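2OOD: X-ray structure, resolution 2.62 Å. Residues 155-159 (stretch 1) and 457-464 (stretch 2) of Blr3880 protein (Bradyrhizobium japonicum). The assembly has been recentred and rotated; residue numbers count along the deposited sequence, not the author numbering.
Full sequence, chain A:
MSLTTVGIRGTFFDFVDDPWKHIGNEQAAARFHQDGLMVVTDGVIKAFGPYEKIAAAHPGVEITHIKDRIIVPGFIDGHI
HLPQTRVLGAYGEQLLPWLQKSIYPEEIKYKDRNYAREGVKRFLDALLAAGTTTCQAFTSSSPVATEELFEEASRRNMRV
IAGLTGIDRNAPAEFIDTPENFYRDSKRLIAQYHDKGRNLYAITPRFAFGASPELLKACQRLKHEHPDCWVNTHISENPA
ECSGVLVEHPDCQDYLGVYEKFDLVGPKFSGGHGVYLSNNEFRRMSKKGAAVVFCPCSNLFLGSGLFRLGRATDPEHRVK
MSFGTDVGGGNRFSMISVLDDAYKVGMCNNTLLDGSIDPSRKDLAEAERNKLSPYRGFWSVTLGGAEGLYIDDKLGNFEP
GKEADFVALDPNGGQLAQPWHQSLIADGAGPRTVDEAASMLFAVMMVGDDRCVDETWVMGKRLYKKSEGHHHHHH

Stretch 1 155-159: RRNMR
Stretch 2 457-464: WVMGKRLY

Stretch 1 is the end of a helix and the loop after it. Arg156 has phi/psi -94/-8. Asn157 is the first residue to leave helical geometry, at 53/55. Met158 (-106/145) and Arg159 (-79/128) are extended. Stretch 2 is a hairpin. A type I' turn runs from Val458 (-133/116) to Lys461, with Met459 at 61/45 and Gly460 at 70/8. Positive phi favours glycine at Gly460. Two backbone hydrogen bonds close the turn: Val458 N to Lys461 O, 2.9 Å, and Lys461 N to Val458 O, 3.2 Å. Leu463 is at -84/-26.

Met158 CA and Val458 CA lie 6.5 Å apart, the nearest such pair. No direct hydrogen bond joins the stretches. Arg156 O and Val458 O are both acceptors, so one water bridges them, donating to each at 2.9 Å.

The CA-to-CB bonds of Val458 (t), Met459 and Leu463 (m, p) point toward stretch 1. Val458 CG1 makes an apolar contact with Met158 CG, 3.8 Å. Met158 is selenomethionine, m, t, m. Asn157 O packs against carbon, without polar hydrogens: Val458 CG1 at 3.4 Å and Met459 CG at 3.7 Å. Selenomethionine Met459 is m, m, chi3 -104°. The Asn157 CA-to-CB bond is sideways (chi1 t, chi2 24°), but Asn157 ND2 reaches van der Waals contact with Met459 CE, 3.7 Å. Leu463 CD2 packs on Arg156 CB, 3.9 Å. Arg156 is m, t, t; its guanidinium is hydrogen-bonded elsewhere in the structure. The contact buries 229 Å², both sides summed.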

# COMPACT_ATOMS: atom_id res chain seq x y z
N ARG A 155 -21.61 7.07 -23.31
CA ARG A 155 -21.67 8.53 -23.21
C ARG A 155 -20.29 9.14 -23.08
O ARG A 155 -20.03 10.25 -23.57
CB ARG A 155 -22.54 8.95 -22.03
CG ARG A 155 -23.95 8.40 -22.07
CD ARG A 155 -24.76 8.85 -20.87
NE ARG A 155 -26.01 8.12 -20.80
CZ ARG A 155 -26.20 7.02 -20.08
NH1 ARG A 155 -25.22 6.52 -19.35
NH2 ARG A 155 -27.38 6.40 -20.10
N ARG A 156 -19.39 8.42 -22.41
CA ARG A 156 -18.03 8.90 -22.22
C ARG A 156 -17.16 8.32 -23.33
O ARG A 156 -16.00 8.71 -23.50
CB ARG A 156 -17.50 8.48 -20.85
CG ARG A 156 -18.52 8.65 -19.74
CD ARG A 156 -17.86 8.78 -18.38
NE ARG A 156 -18.83 8.66 -17.30
CZ ARG A 156 -18.56 8.90 -16.02
NH1 ARG A 156 -17.35 9.29 -15.66
NH2 ARG A 156 -19.50 8.76 -15.10
N ASN A 157 -17.74 7.40 -24.09
CA ASN A 157 -17.08 6.73 -25.20
C ASN A 157 -15.76 6.09 -24.80
O ASN A 157 -14.71 6.35 -25.41
CB ASN A 157 -16.88 7.69 -26.37
CG ASN A 157 -16.71 6.95 -27.69
OD1 ASN A 157 -17.15 5.81 -27.83
ND2 ASN A 157 -16.08 7.61 -28.67
N MSE A 158 -15.81 5.24 -23.79
CA MSE A 158 -14.64 4.54 -23.29
C MSE A 158 -14.68 3.08 -23.72
O MSE A 158 -15.75 2.49 -23.79
CB MSE A 158 -14.61 4.59 -21.77
CG MSE A 158 -14.60 5.98 -21.19
SE MSE A 158 -14.77 5.92 -19.25
CE MSE A 158 -16.71 5.77 -19.10
N ARG A 159 -13.51 2.51 -24.01
CA ARG A 159 -13.47 1.11 -24.39
C ARG A 159 -13.56 0.35 -23.08
O ARG A 159 -12.80 0.61 -22.14
CB ARG A 159 -12.17 0.76 -25.12
CG ARG A 159 -12.12 -0.70 -25.54
CD ARG A 159 -11.08 -0.92 -26.60
NE ARG A 159 -11.46 -0.33 -27.88
CZ ARG A 159 -12.54 -0.67 -28.57
NH1 ARG A 159 -13.38 -1.60 -28.11
NH2 ARG A 159 -12.80 -0.09 -29.74
N TRP A 457 -7.57 11.64 -20.40
CA TRP A 457 -8.22 11.88 -21.67
C TRP A 457 -8.75 10.59 -22.29
O TRP A 457 -8.12 9.55 -22.17
CB TRP A 457 -7.24 12.53 -22.65
CG TRP A 457 -6.73 13.89 -22.23
CD1 TRP A 457 -6.06 14.20 -21.08
CD2 TRP A 457 -6.82 15.12 -22.97
NE1 TRP A 457 -5.74 15.54 -21.06
CE2 TRP A 457 -6.20 16.12 -22.21
CE3 TRP A 457 -7.38 15.46 -24.21
CZ2 TRP A 457 -6.11 17.45 -22.64
CZ3 TRP A 457 -7.29 16.79 -24.64
CH2 TRP A 457 -6.66 17.76 -23.86
N VAL A 458 -9.89 10.68 -22.95
CA VAL A 458 -10.49 9.54 -23.61
C VAL A 458 -10.89 9.97 -25.01
O VAL A 458 -11.74 10.84 -25.17
CB VAL A 458 -11.74 9.06 -22.87
CG1 VAL A 458 -12.33 7.86 -23.57
CG2 VAL A 458 -11.41 8.73 -21.45
N MSE A 459 -10.26 9.37 -26.02
CA MSE A 459 -10.56 9.70 -27.41
C MSE A 459 -10.26 11.16 -27.75
O MSE A 459 -11.07 11.83 -28.39
CB MSE A 459 -12.03 9.40 -27.71
CG MSE A 459 -12.36 7.93 -27.74
SE MSE A 459 -11.44 7.00 -29.21
CE MSE A 459 -12.95 6.82 -30.44
N GLY A 460 -9.12 11.66 -27.30
CA GLY A 460 -8.76 13.04 -27.60
C GLY A 460 -9.61 14.08 -26.88
O GLY A 460 -9.49 15.28 -27.15
N LYS A 461 -10.44 13.62 -25.96
CA LYS A 461 -11.32 14.49 -25.20
C LYS A 461 -10.90 14.45 -23.72
O LYS A 461 -10.79 13.38 -23.14
CB LYS A 461 -12.76 14.00 -25.35
CG LYS A 461 -13.79 15.08 -25.64
CD LYS A 461 -14.50 14.84 -26.98
CE LYS A 461 -13.55 15.06 -28.16
NZ LYS A 461 -14.21 14.76 -29.47
N ARG A 462 -10.66 15.61 -23.11
CA ARG A 462 -10.27 15.61 -21.71
C ARG A 462 -11.46 15.42 -20.78
O ARG A 462 -12.22 16.36 -20.53
CB ARG A 462 -9.57 16.91 -21.33
CG ARG A 462 -9.06 16.89 -19.89
CD ARG A 462 -8.28 18.14 -19.53
NE ARG A 462 -9.15 19.29 -19.30
CZ ARG A 462 -8.71 20.54 -19.18
NH1 ARG A 462 -7.41 20.81 -19.28
NH2 ARG A 462 -9.57 21.53 -18.95
N LEU A 463 -11.63 14.21 -20.26
CA LEU A 463 -12.75 13.91 -19.36
C LEU A 463 -12.49 14.28 -17.90
O LEU A 463 -13.44 14.55 -17.16
CB LEU A 463 -13.12 12.43 -19.44
CG LEU A 463 -14.05 12.03 -20.59
CD1 LEU A 463 -13.48 12.52 -21.90
CD2 LEU A 463 -14.23 10.52 -20.62
N TYR A 464 -11.24 14.31 -17.48
CA TYR A 464 -10.93 14.63 -16.09
C TYR A 464 -9.77 15.60 -15.97
O TYR A 464 -8.90 15.64 -16.83
CB TYR A 464 -10.59 13.35 -15.34
CG TYR A 464 -10.04 13.57 -13.95
CD1 TYR A 464 -10.85 14.01 -12.92
CD2 TYR A 464 -8.71 13.32 -13.67
CE1 TYR A 464 -10.34 14.20 -11.64
CE2 TYR A 464 -8.19 13.51 -12.39
CZ TYR A 464 -9.02 13.95 -11.38
OH TYR A 464 -8.52 14.12 -10.11
O HOH W 1 -14.63 10.76 -24.98